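PDB 3KZX: HAD-superfamily hydrolase, subfamily IA, variant 1 from Ehrlichia chaffeensis, which probably hydrolyses 2-phosphoglycolate to glycolate and inorganic phosphate, as a phosphoglycolate phosphatase of the HAD-like hydrolase superfamily. Local coordinates for residues G130-L133 / R134-H138; I183-S186 / I187-Q191; F215-F218 / Y219-R222. All coordinates share one frame; numbering follows the deposited sequence.

Contact 1. Residues G130-L133 / R134-H138. With SO4 (sulfate ion), chain B.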
# COMPACT_ATOMS: atom_id res chain seq x y z
N GLY A 130 6.63 -11.28 1.17
CA GLY A 130 7.33 -10.66 2.29
C GLY A 130 8.79 -10.35 2.05
O GLY A 130 9.28 -9.28 2.42
N GLU A 131 9.52 -11.28 1.44
CA GLU A 131 10.94 -11.07 1.23
C GLU A 131 11.21 -9.95 0.27
O GLU A 131 12.06 -9.10 0.56
CB GLU A 131 11.66 -12.37 0.79
CG GLU A 131 11.74 -13.42 1.90
CD GLU A 131 12.52 -12.96 3.14
OE1 GLU A 131 13.69 -12.49 3.00
OE2 GLU A 131 11.97 -13.07 4.25
N ARG A 132 10.47 -9.90 -0.84
CA ARG A 132 10.68 -8.83 -1.83
C ARG A 132 10.16 -7.51 -1.28
O ARG A 132 10.76 -6.46 -1.49
CB ARG A 132 9.98 -9.16 -3.17
CG ARG A 132 10.58 -10.36 -3.97
CD ARG A 132 11.98 -10.04 -4.54
NE ARG A 132 12.09 -8.62 -4.88
CZ ARG A 132 13.21 -7.90 -4.90
NH1 ARG A 132 14.40 -8.46 -4.62
NH2 ARG A 132 13.13 -6.60 -5.19
N LEU A 133 9.05 -7.57 -0.55
CA LEU A 133 8.52 -6.38 0.16
C LEU A 133 9.57 -5.74 1.07
O LEU A 133 9.83 -4.51 0.98
CB LEU A 133 7.28 -6.77 0.95
CG LEU A 133 6.70 -5.72 1.87
CD1 LEU A 133 6.10 -4.55 1.04
CD2 LEU A 133 5.64 -6.41 2.83
N ARG A 134 10.22 -6.55 1.91
CA ARG A 134 11.27 -6.03 2.79
C ARG A 134 12.47 -5.49 2.04
O ARG A 134 13.07 -4.52 2.49
CB ARG A 134 11.71 -7.06 3.85
CG ARG A 134 10.67 -7.29 4.94
CD ARG A 134 11.06 -8.35 5.97
NE ARG A 134 10.82 -9.72 5.49
CZ ARG A 134 9.63 -10.34 5.49
NH1 ARG A 134 8.54 -9.74 6.00
NH2 ARG A 134 9.55 -11.57 5.05
N SER A 135 12.82 -6.11 0.91
CA SER A 135 13.92 -5.61 0.09
C SER A 135 13.58 -4.25 -0.51
O SER A 135 14.43 -3.36 -0.51
CB SER A 135 14.30 -6.61 -1.00
OG SER A 135 15.22 -6.01 -1.89
N GLU A 136 12.35 -4.08 -1.00
CA GLU A 136 11.94 -2.80 -1.58
C GLU A 136 11.92 -1.71 -0.55
O GLU A 136 12.26 -0.58 -0.86
CB GLU A 136 10.54 -2.83 -2.20
CG GLU A 136 10.45 -3.58 -3.48
CD GLU A 136 11.45 -3.12 -4.51
OE1 GLU A 136 11.91 -1.95 -4.46
OE2 GLU A 136 11.75 -3.94 -5.39
N ILE A 137 11.47 -2.05 0.66
CA ILE A 137 11.38 -1.07 1.74
C ILE A 137 12.79 -0.62 2.14
O ILE A 137 13.04 0.59 2.34
CB ILE A 137 10.60 -1.64 2.94
CG1 ILE A 137 9.10 -1.70 2.60
CG2 ILE A 137 10.81 -0.78 4.22
CD1 ILE A 137 8.26 -2.66 3.47
N HIS A 138 13.71 -1.58 2.21
CA HIS A 138 15.11 -1.28 2.54
C HIS A 138 15.81 -0.53 1.40
O HIS A 138 16.62 0.36 1.67
CB HIS A 138 15.90 -2.53 2.90
CG HIS A 138 17.21 -2.25 3.60
ND1 HIS A 138 17.29 -1.56 4.79
CD2 HIS A 138 18.47 -2.63 3.30
CE1 HIS A 138 18.56 -1.49 5.17
NE2 HIS A 138 19.29 -2.14 4.29
S SO4 B . 16.83 2.05 6.69
O1 SO4 B . 17.69 1.15 7.45
O2 SO4 B . 16.31 1.26 5.55
O3 SO4 B . 15.77 2.54 7.54
O4 SO4 B . 17.58 3.23 6.23
O HOH W 1 13.48 -10.42 5.03
O HOH W 2 9.80 -6.35 -6.02
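The guanidinium of Arg134 folds back over the backbone of Gly130 and lies flat above its carbonyl oxygen, with Gly130 O 3.3 Å from Arg134 CZ and under the centre of the group. This happens on the first turns of helix 130-139, the crossover helix between parallel strands 121-126 and 148-152 of the Rossmann-like HAD core. Gly130 has no side chain, and Arg134 NH2 comes as near as 3.3 Å to Gly130 C. The oxygen under the guanidinium is already in use, since it accepts the helical bond from Arg134 N. A bend at chi3 (-80°) turns the Arg134 chain back toward the helix start, where NH2 forms a salt bridge with Glu131 OE2 at 3.0 Å. That bond is nearly straight (173°) and lies in the guanidinium plane, but it reaches OE2 from well out of the carboxylate plane. Water 1 closes the pair at the edge, accepting from Arg134 NE and donating to Glu131 OE1. Asp154 takes NH1 in a second salt bridge, so partners on two nitrogens fix the rotation of the group over Gly130.

One residue further along, Arg132 pairs with Glu136 (i to i+4) in poorer geometry: Arg132 NH2 and Glu136 OE2 are 3.0 Å apart, yet the bond is weak at 126°. Glu136 OE2 also accepts from Asp100 N, while Ser135 CB lies over the rim of one face of the Arg132 guanidinium. The buried side is apolar. Leu133 and Ile137 run side by side onto Ile124, Ile149 and Trp32. At the far end His138 ND1 is hydrogen-bonded to Thr143 OG1. A sulfate, probably from the crystallisation liquor, is held by Thr143 N and His144 ND1 and accepts a weak 3.1 Å bond at O2 from His138 ND1.

Contact 2. Residues I183-S186 / I187-Q191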
# COMPACT_ATOMS: atom_id res chain seq x y z
N ILE A 183 -4.19 2.29 7.56
CA ILE A 183 -4.28 3.11 6.36
C ILE A 183 -4.04 2.26 5.13
O ILE A 183 -3.00 1.67 4.95
CB ILE A 183 -3.33 4.33 6.36
CG1 ILE A 183 -3.59 5.20 7.58
CG2 ILE A 183 -3.55 5.15 5.05
CD1 ILE A 183 -2.41 6.18 7.92
N GLY A 184 -5.08 2.15 4.30
CA GLY A 184 -5.08 1.31 3.14
C GLY A 184 -6.05 1.80 2.09
O GLY A 184 -7.05 2.49 2.38
N ASP A 185 -5.77 1.43 0.86
CA ASP A 185 -6.55 1.87 -0.28
C ASP A 185 -7.67 0.93 -0.67
O ASP A 185 -8.65 1.36 -1.29
CB ASP A 185 -5.68 2.09 -1.51
CG ASP A 185 -5.07 0.81 -2.00
OD1 ASP A 185 -4.20 0.30 -1.29
OD2 ASP A 185 -5.50 0.30 -3.05
N SER A 186 -7.54 -0.34 -0.31
CA SER A 186 -8.39 -1.39 -0.86
C SER A 186 -9.48 -1.84 0.09
O SER A 186 -9.39 -1.69 1.31
CB SER A 186 -7.56 -2.62 -1.25
OG SER A 186 -7.00 -3.23 -0.10
N ILE A 187 -10.52 -2.44 -0.50
CA ILE A 187 -11.53 -3.13 0.30
C ILE A 187 -10.94 -4.23 1.17
O ILE A 187 -11.33 -4.39 2.32
CB ILE A 187 -12.68 -3.70 -0.57
CG1 ILE A 187 -13.39 -2.61 -1.42
CG2 ILE A 187 -13.69 -4.49 0.33
CD1 ILE A 187 -13.38 -1.21 -0.86
N SER A 188 -10.00 -5.03 0.64
CA SER A 188 -9.38 -6.05 1.45
C SER A 188 -8.65 -5.44 2.66
O SER A 188 -8.64 -6.04 3.73
CB SER A 188 -8.47 -7.01 0.64
OG SER A 188 -7.38 -6.36 0.05
N ASP A 189 -8.05 -4.26 2.50
CA ASP A 189 -7.41 -3.61 3.65
C ASP A 189 -8.46 -3.24 4.71
O ASP A 189 -8.26 -3.47 5.89
CB ASP A 189 -6.66 -2.33 3.24
CG ASP A 189 -5.44 -2.62 2.43
OD1 ASP A 189 -4.90 -3.75 2.55
OD2 ASP A 189 -4.98 -1.73 1.69
N ILE A 190 -9.55 -2.65 4.25
CA ILE A 190 -10.63 -2.24 5.14
C ILE A 190 -11.22 -3.43 5.86
O ILE A 190 -11.39 -3.39 7.07
CB ILE A 190 -11.72 -1.47 4.34
CG1 ILE A 190 -11.16 -0.13 3.85
CG2 ILE A 190 -12.98 -1.26 5.16
CD1 ILE A 190 -12.02 0.51 2.83
N GLN A 191 -11.51 -4.49 5.13
CA GLN A 191 -12.10 -5.69 5.73
C GLN A 191 -11.12 -6.35 6.74
O GLN A 191 -11.51 -6.75 7.84
CB GLN A 191 -12.46 -6.64 4.57
CG GLN A 191 -12.95 -8.01 4.98
CD GLN A 191 -14.40 -8.05 5.35
OE1 GLN A 191 -14.85 -9.01 5.98
NE2 GLN A 191 -15.15 -7.02 4.97
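Ser186 stands over the face of the Asp189 carboxylate, its OG 3.0 Å from Asp189 CG and almost directly above that carbon. The setting is the GDxxxD signature, motif IV of the HAD phosphatases, where strand 180-184 gives way to helix 187-195 at the C-terminal end of this interior strand. In relatives the acidic residues of this motif help to hold the magnesium ion, and a similar role is probable here. Ser186 is the N-cap: with OG between its backbone N and carbonyl carbon (chi1 67°), the hydroxyl turns inward over the first turn and accepts from Asp189 N at 3.0 Å. Its carbonyl meanwhile begins the helical pattern by accepting from Ile190 N. Ser188 OG lies 3.2 Å from Ser186 OG.

The two carboxylates of the motif are set nearly at right angles, their planes 79° apart. Asp185 begins by heading away from the helix and then brings its end back, so that Asp185 OD1 and Asp189 OD2 are 3.7 Å apart. Asp31 adds a third carboxylate close to Asp189 OD2. Lys159 forms a salt bridge with Asp189 OD1 and probably offsets part of this crowding of acids, and Thr35 gives Asp185 OD1 a weak hydrogen bond. Toward the strand end, the Asp189 carboxylate lies against Gly184, whose bare CA lets OD2 come close, with Gly184 CA and Asp189 OD2 3.4 Å apart.

Contact 3. Residues F215-F218 / Y219-R222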
# COMPACT_ATOMS: atom_id res chain seq x y z
N PHE A 215 -9.43 9.68 3.38
CA PHE A 215 -8.60 10.80 2.99
C PHE A 215 -7.99 10.53 1.62
O PHE A 215 -7.74 9.37 1.27
CB PHE A 215 -7.47 11.01 4.00
CG PHE A 215 -7.94 11.43 5.35
CD1 PHE A 215 -8.21 12.76 5.62
CD2 PHE A 215 -8.11 10.49 6.37
CE1 PHE A 215 -8.63 13.14 6.89
CE2 PHE A 215 -8.53 10.85 7.61
CZ PHE A 215 -8.77 12.17 7.89
N LYS A 216 -7.74 11.60 0.87
CA LYS A 216 -7.26 11.52 -0.50
C LYS A 216 -5.72 11.64 -0.59
O LYS A 216 -5.10 11.24 -1.57
CB LYS A 216 -7.94 12.58 -1.35
CG LYS A 216 -9.42 12.31 -1.54
CD LYS A 216 -10.06 13.36 -2.42
CE LYS A 216 -11.52 12.97 -2.74
NZ LYS A 216 -12.29 14.19 -3.21
N ASN A 217 -5.09 12.13 0.47
CA ASN A 217 -3.64 12.30 0.45
C ASN A 217 -3.05 12.25 1.84
O ASN A 217 -3.77 12.38 2.83
CB ASN A 217 -3.30 13.61 -0.25
CG ASN A 217 -3.82 14.79 0.51
OD1 ASN A 217 -3.38 15.04 1.61
ND2 ASN A 217 -4.80 15.49 -0.05
N PHE A 218 -1.74 12.06 1.90
CA PHE A 218 -1.06 11.88 3.18
C PHE A 218 -0.87 13.18 3.95
O PHE A 218 -0.63 13.14 5.15
CB PHE A 218 0.28 11.21 2.96
CG PHE A 218 0.17 9.75 2.70
CD1 PHE A 218 -0.44 8.92 3.63
CD2 PHE A 218 0.69 9.20 1.56
CE1 PHE A 218 -0.54 7.55 3.39
CE2 PHE A 218 0.57 7.87 1.32
CZ PHE A 218 -0.04 7.04 2.23
N TYR A 219 -0.98 14.33 3.29
CA TYR A 219 -0.87 15.61 4.01
C TYR A 219 -2.08 15.79 4.96
O TYR A 219 -1.93 16.15 6.13
CB TYR A 219 -0.75 16.81 3.04
CG TYR A 219 0.30 16.73 1.95
CD1 TYR A 219 1.67 16.87 2.24
CD2 TYR A 219 -0.07 16.57 0.61
CE1 TYR A 219 2.64 16.82 1.21
CE2 TYR A 219 0.88 16.53 -0.40
CZ TYR A 219 2.23 16.65 -0.10
OH TYR A 219 3.16 16.60 -1.13
N ASP A 220 -3.27 15.47 4.47
CA ASP A 220 -4.48 15.55 5.27
C ASP A 220 -4.49 14.52 6.40
O ASP A 220 -4.92 14.84 7.51
CB ASP A 220 -5.75 15.39 4.41
CG ASP A 220 -5.94 16.56 3.41
OD1 ASP A 220 -5.50 17.70 3.69
OD2 ASP A 220 -6.55 16.35 2.36
N ILE A 221 -3.93 13.33 6.14
CA ILE A 221 -3.87 12.31 7.18
C ILE A 221 -2.90 12.76 8.26
O ILE A 221 -3.20 12.63 9.45
CB ILE A 221 -3.42 10.96 6.65
CG1 ILE A 221 -4.49 10.38 5.70
CG2 ILE A 221 -3.09 9.99 7.82
CD1 ILE A 221 -4.06 9.10 4.92
N ARG A 222 -1.76 13.32 7.86
CA ARG A 222 -0.78 13.84 8.82
C ARG A 222 -1.39 14.95 9.69
O ARG A 222 -1.22 14.94 10.91
CB ARG A 222 0.47 14.33 8.13
CG ARG A 222 1.59 14.77 9.11
CD ARG A 222 2.73 15.37 8.32
NE ARG A 222 3.68 16.12 9.13
CZ ARG A 222 3.53 17.38 9.53
NH1 ARG A 222 2.45 18.10 9.21
NH2 ARG A 222 4.47 17.94 10.27
O HOH W 3 -8.07 14.13 1.98
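Ile221 is wedged between Phe215 and Phe218, and this apolar inner half contrasts with a polar outer half built on Asn217 and Asp220. They surround the start of the C-terminal helix 218-229, with Asn217 as its N-cap, just after edge strand 213-215 of the Rossmann-like core. On the packed side, Phe215 CB meets Ile221 CG1 at 3.5 Å as the two side chains cross obliquely. Phe218 instead runs side by side with the isoleucine, and its CD1 lies 3.8 Å from Ile221 CD1. With CG1 anti to its carbonyl carbon and chi2 extended (171°), Ile221 passes a methylene to one ring and a methyl to the other. Tyr203 stacks on Phe218, Leu111 of helix 108-117 touches both Phe218 and Ile221, and Phe224 meets the Phe215 ring with the planes at about 45°.

The solvent side is looser and mostly polar. Asn217 holds its amide over the opening turn, and OD1 accepts from Asp220 N at 2.9 Å in a nearly straight capping bond (166°). The amide is used again on its other end: Asn217 ND2 gives Asp220 OD2 a weak, bent bond of 3.1 Å, with amide and carboxylate planes far from parallel. The backbone bond from Ile221 N to Asn217 O is weak as well, whereas Arg222 N donates well to Phe218 O. Exposed Tyr219 leans its ring edge toward Asn217 OD1 and also touches Glu110. Water 3 bridges the backbone before the cap to the Asp220 carboxylate: sitting at the edge of the Phe215 ring, it accepts from Lys216 N and donates to Asp220 OD2 at 2.7 Å.

How the contacts relate
All three contacts are partly buried, short-range arrangements near helix starts of one Rossmann-like domain, but their chemistry follows their place. Contact 1 lies across the chain's centre from the other two, toward the end of the sheet that strand 148-152 closes, and relies on arginine-carboxylate pairs along a partly exposed helix. Contacts 2 and 3 are both N-caps, one by serine and one by asparagine. Contact 2, nearest the centre, gathers acids at the probable active site; contact 3, at the opposite edge of the sheet, pairs a buried apolar side (Phe218, Ile221) with exposed Tyr219 and Asp220. These two touch: Ile183 CD1 of contact 2 lies 3.9 Å from Ile221 CG2 of contact 3.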